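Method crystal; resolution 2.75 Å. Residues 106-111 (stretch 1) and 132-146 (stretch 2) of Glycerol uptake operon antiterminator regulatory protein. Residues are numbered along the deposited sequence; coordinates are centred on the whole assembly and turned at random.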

# COMPACT_ATOMS: atom_id res chain seq x y z
N GLN A 106 3.25 6.08 -1.27
CA GLN A 106 3.94 6.10 -2.56
C GLN A 106 4.71 4.82 -2.84
O GLN A 106 5.53 4.39 -2.04
N ARG A 107 4.44 4.23 -4.00
CA ARG A 107 5.02 2.95 -4.37
C ARG A 107 6.35 3.15 -5.07
O ARG A 107 6.47 3.93 -6.01
N LEU A 108 7.36 2.43 -4.59
CA LEU A 108 8.69 2.51 -5.16
C LEU A 108 9.17 1.12 -5.53
O LEU A 108 8.97 0.18 -4.77
N PHE A 109 9.79 1.00 -6.70
CA PHE A 109 10.34 -0.27 -7.17
C PHE A 109 11.86 -0.25 -7.09
O PHE A 109 12.51 0.43 -7.89
N MET A 110 12.42 -0.99 -6.13
CA MET A 110 13.88 -1.15 -6.02
C MET A 110 14.45 -1.95 -7.20
O MET A 110 14.72 -3.15 -7.09
N ILE A 111 14.62 -1.27 -8.33
CA ILE A 111 15.06 -1.91 -9.57
C ILE A 111 16.57 -1.72 -9.72
O ILE A 111 17.32 -2.70 -9.77
N GLU A 132 5.60 2.42 0.09
CA GLU A 132 5.70 0.98 -0.10
C GLU A 132 6.92 0.66 -0.96
O GLU A 132 7.05 1.17 -2.08
N LEU A 133 7.84 -0.15 -0.44
CA LEU A 133 9.00 -0.60 -1.20
C LEU A 133 8.82 -2.03 -1.71
O LEU A 133 8.38 -2.91 -0.97
N LEU A 134 9.17 -2.24 -2.98
CA LEU A 134 9.13 -3.56 -3.60
C LEU A 134 10.46 -3.85 -4.31
O LEU A 134 11.03 -2.95 -4.92
N PRO A 135 10.97 -5.09 -4.21
CA PRO A 135 10.45 -6.22 -3.45
C PRO A 135 10.73 -6.08 -1.96
O PRO A 135 11.57 -5.27 -1.56
N GLY A 136 10.03 -6.88 -1.17
CA GLY A 136 10.15 -6.85 0.28
C GLY A 136 11.17 -7.83 0.82
O GLY A 136 11.21 -8.09 2.02
N ILE A 137 11.99 -8.39 -0.07
CA ILE A 137 13.03 -9.34 0.34
C ILE A 137 14.45 -8.78 0.25
O ILE A 137 15.42 -9.55 0.23
N ILE A 138 14.59 -7.46 0.20
CA ILE A 138 15.90 -6.82 0.35
C ILE A 138 15.91 -5.96 1.61
O ILE A 138 15.65 -4.75 1.54
N PRO A 139 16.23 -6.58 2.76
CA PRO A 139 16.13 -5.91 4.06
C PRO A 139 17.12 -4.76 4.21
O PRO A 139 16.81 -3.78 4.88
N GLU A 140 18.28 -4.86 3.57
CA GLU A 140 19.30 -3.82 3.68
C GLU A 140 18.95 -2.55 2.91
O GLU A 140 19.38 -1.46 3.29
N GLN A 141 18.15 -2.69 1.84
CA GLN A 141 17.66 -1.52 1.09
C GLN A 141 16.55 -0.80 1.84
O GLN A 141 16.43 0.42 1.72
N VAL A 142 15.76 -1.56 2.58
CA VAL A 142 14.71 -1.01 3.44
C VAL A 142 15.35 -0.26 4.61
O VAL A 142 14.87 0.80 5.02
N GLN A 143 16.46 -0.80 5.10
CA GLN A 143 17.26 -0.17 6.14
C GLN A 143 17.85 1.17 5.68
O GLN A 143 17.66 2.19 6.35
N LYS A 144 18.53 1.16 4.53
CA LYS A 144 19.11 2.36 3.91
C LYS A 144 18.06 3.45 3.71
O LYS A 144 18.34 4.63 3.94
N MET A 145 16.87 3.06 3.27
CA MET A 145 15.83 4.01 2.92
C MET A 145 15.25 4.68 4.16
O MET A 145 15.01 5.89 4.17
N THR A 146 15.02 3.89 5.20
CA THR A 146 14.39 4.39 6.42
C THR A 146 15.28 5.41 7.12
O THR A 146 14.79 6.35 7.75

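The contact is an edge-to-edge pairing of two parallel β-strands, extended past the strand ends by a methionine that leans on the loop and helix following the second strand. The backbone sets the frame: Glu-132 N donates to Gln-106 O (2.9 Å), Leu-108 N to Glu-132 O (2.8 Å), Leu-134 N to Leu-108 O (3.0 Å) and Met-110 N to Leu-134 O (2.7 Å). This ladder puts Arg-107 beside Glu-132, Leu-108 beside Leu-133 and Phe-109 beside Leu-134, so each side chain shares a sheet face with its cross-strand neighbour.

The face carrying Arg-107, Phe-109, Glu-132 and Leu-134 combines charge with grease. Arg-107 is extended, with chi1 to chi3 all t, and Glu-132 is t at chi1 and chi2; Arg-107 NE reaches Glu-132 OE1 at 3.0 Å, a hydrogen bond within a salt bridge. Glu-132 OE2 is satisfied elsewhere in the structure, so the buried carboxylate has partners for both oxygens. The same arginine also serves as an apolar surface: Arg-107 CG lies 3.5 Å from CD1 of Leu-134. That leucine, m at chi1, brings the same methyl, Leu-134 CD1, within 4.0 Å of Phe-109 CE1, where the ring has chi1 m. One methyl thus bridges the arginine's aliphatic stem and the aromatic ring, although Phe-109 remains largely exposed.

On the face of Leu-108 and Leu-133, the side-chain contacts between the strands and to Met-145 are apolar. Leu-108 is buried, its chi1 lying between wells at -140° and its chi2 p; its CB stands 4.4 Å from Leu-133 CD1, while its CD2 reaches to 4.3 Å from SD of Met-145 on the helix. A strand residue therefore touches both its sheet neighbour and the helix packed over that face.

Met-110, just beyond the strand, has the largest area covered by the opposing stretch. Its CB points toward that stretch, and a compact m, m, m rotamer folds the chain along several partners. Met-110 CG lies 4.1 Å from Leu-133 CD2; Met-110 CB sits 4.2 Å from Pro-135 CD and likewise 4.2 Å from CD1 of Ile-138, the residue at the helix N-cap position. Met-110 CE comes 3.4 Å from OE1 of Gln-141, whose m, m side chain also points its CA-to-CB bond toward the first stretch. Pro-135 follows a cis peptide bond at the turn out of the strand.

The rule to read here is economical: the register pairs opposite charges at Arg-107 and Glu-132 and apolar side chains at the next two positions, and a methionine in a compact m, m, m rotamer carries the contact from strand to helix.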

# COMPACT_ATOMS: atom_id res chain seq x y z
CB GLN A 106 4.89 7.29 -2.66
CG GLN A 106 5.36 7.58 -4.09
CD GLN A 106 6.58 8.47 -4.15
OE1 GLN A 106 7.49 8.25 -4.95
NE2 GLN A 106 6.61 9.48 -3.29
CB ARG A 107 4.07 2.19 -5.28
CG ARG A 107 4.19 0.70 -5.15
CD ARG A 107 3.16 -0.01 -6.00
NE ARG A 107 3.02 -1.41 -5.63
CZ ARG A 107 2.38 -2.32 -6.36
NH1 ARG A 107 1.81 -1.97 -7.51
NH2 ARG A 107 2.29 -3.57 -5.93
CB LEU A 108 9.65 3.14 -4.16
CG LEU A 108 10.65 4.13 -4.74
CD1 LEU A 108 9.99 5.49 -4.86
CD2 LEU A 108 11.90 4.21 -3.88
CB PHE A 109 9.93 -0.55 -8.62
CG PHE A 109 8.44 -0.65 -8.84
CD1 PHE A 109 7.62 -1.35 -7.96
CD2 PHE A 109 7.87 -0.07 -9.97
CE1 PHE A 109 6.25 -1.44 -8.19
CE2 PHE A 109 6.50 -0.15 -10.20
CZ PHE A 109 5.69 -0.84 -9.31
CB MET A 110 14.26 -1.79 -4.68
CG MET A 110 13.98 -0.93 -3.43
SD MET A 110 14.66 0.75 -3.49
CE MET A 110 16.41 0.40 -3.64
CB ILE A 111 14.31 -1.33 -10.80
CG1 ILE A 111 12.81 -1.61 -10.71
CG2 ILE A 111 14.84 -1.93 -12.09
CD1 ILE A 111 11.99 -0.88 -11.75
CB GLU A 132 4.42 0.41 -0.73
CG GLU A 132 4.33 -1.10 -0.79
CD GLU A 132 3.07 -1.61 -1.49
OE1 GLU A 132 2.84 -1.27 -2.68
OE2 GLU A 132 2.31 -2.37 -0.86
CB LEU A 133 10.28 -0.51 -0.37
CG LEU A 133 11.15 0.75 -0.51
CD1 LEU A 133 10.47 2.00 0.06
CD2 LEU A 133 12.51 0.52 0.14
CB LEU A 134 7.96 -3.68 -4.58
CG LEU A 134 6.56 -3.43 -4.01
CD1 LEU A 134 6.17 -2.00 -4.25
CD2 LEU A 134 5.52 -4.36 -4.60
CB PRO A 135 11.22 -7.40 -4.02
CG PRO A 135 12.52 -6.83 -4.42
CD PRO A 135 12.21 -5.45 -4.93
CB ILE A 137 12.93 -10.70 -0.39
CG1 ILE A 137 12.89 -10.50 -1.91
CG2 ILE A 137 11.72 -11.48 0.12
CD1 ILE A 137 13.04 -11.79 -2.70
CB ILE A 138 16.31 -5.94 -0.84
CG1 ILE A 138 15.79 -6.48 -2.17
CG2 ILE A 138 17.82 -5.83 -0.86
CD1 ILE A 138 15.83 -5.45 -3.29
CB PRO A 139 16.46 -7.04 5.05
CG PRO A 139 16.27 -8.30 4.29
CD PRO A 139 16.70 -7.96 2.91
CB GLU A 140 20.68 -4.36 3.31
CG GLU A 140 21.35 -5.09 4.47
CD GLU A 140 22.15 -6.31 4.03
OE1 GLU A 140 23.37 -6.34 4.27
OE2 GLU A 140 21.55 -7.24 3.44
CB GLN A 141 17.19 -1.90 -0.31
CG GLN A 141 18.30 -2.09 -1.35
CD GLN A 141 19.34 -0.97 -1.36
OE1 GLN A 141 19.01 0.21 -1.53
NE2 GLN A 141 20.60 -1.34 -1.19
CB VAL A 142 13.72 -2.12 3.90
CG1 VAL A 142 12.76 -1.63 4.97
CG2 VAL A 142 12.93 -2.63 2.70
CB GLN A 143 18.37 -1.12 6.62
CG GLN A 143 19.08 -0.67 7.89
CD GLN A 143 19.75 -1.82 8.63
OE1 GLN A 143 20.40 -2.68 8.02
NE2 GLN A 143 19.61 -1.84 9.95
CB LYS A 144 19.73 2.04 2.55
CG LYS A 144 21.16 1.50 2.57
CD LYS A 144 21.62 1.19 1.14
CE LYS A 144 22.89 0.35 1.11
NZ LYS A 144 24.12 1.17 1.25
CB MET A 145 14.72 3.32 2.13
CG MET A 145 14.78 3.56 0.63
SD MET A 145 13.58 4.78 0.07
CE MET A 145 14.20 6.26 0.85
CB THR A 146 14.06 3.25 7.39
OG1 THR A 146 15.11 2.27 7.37
CG2 THR A 146 12.75 2.58 7.01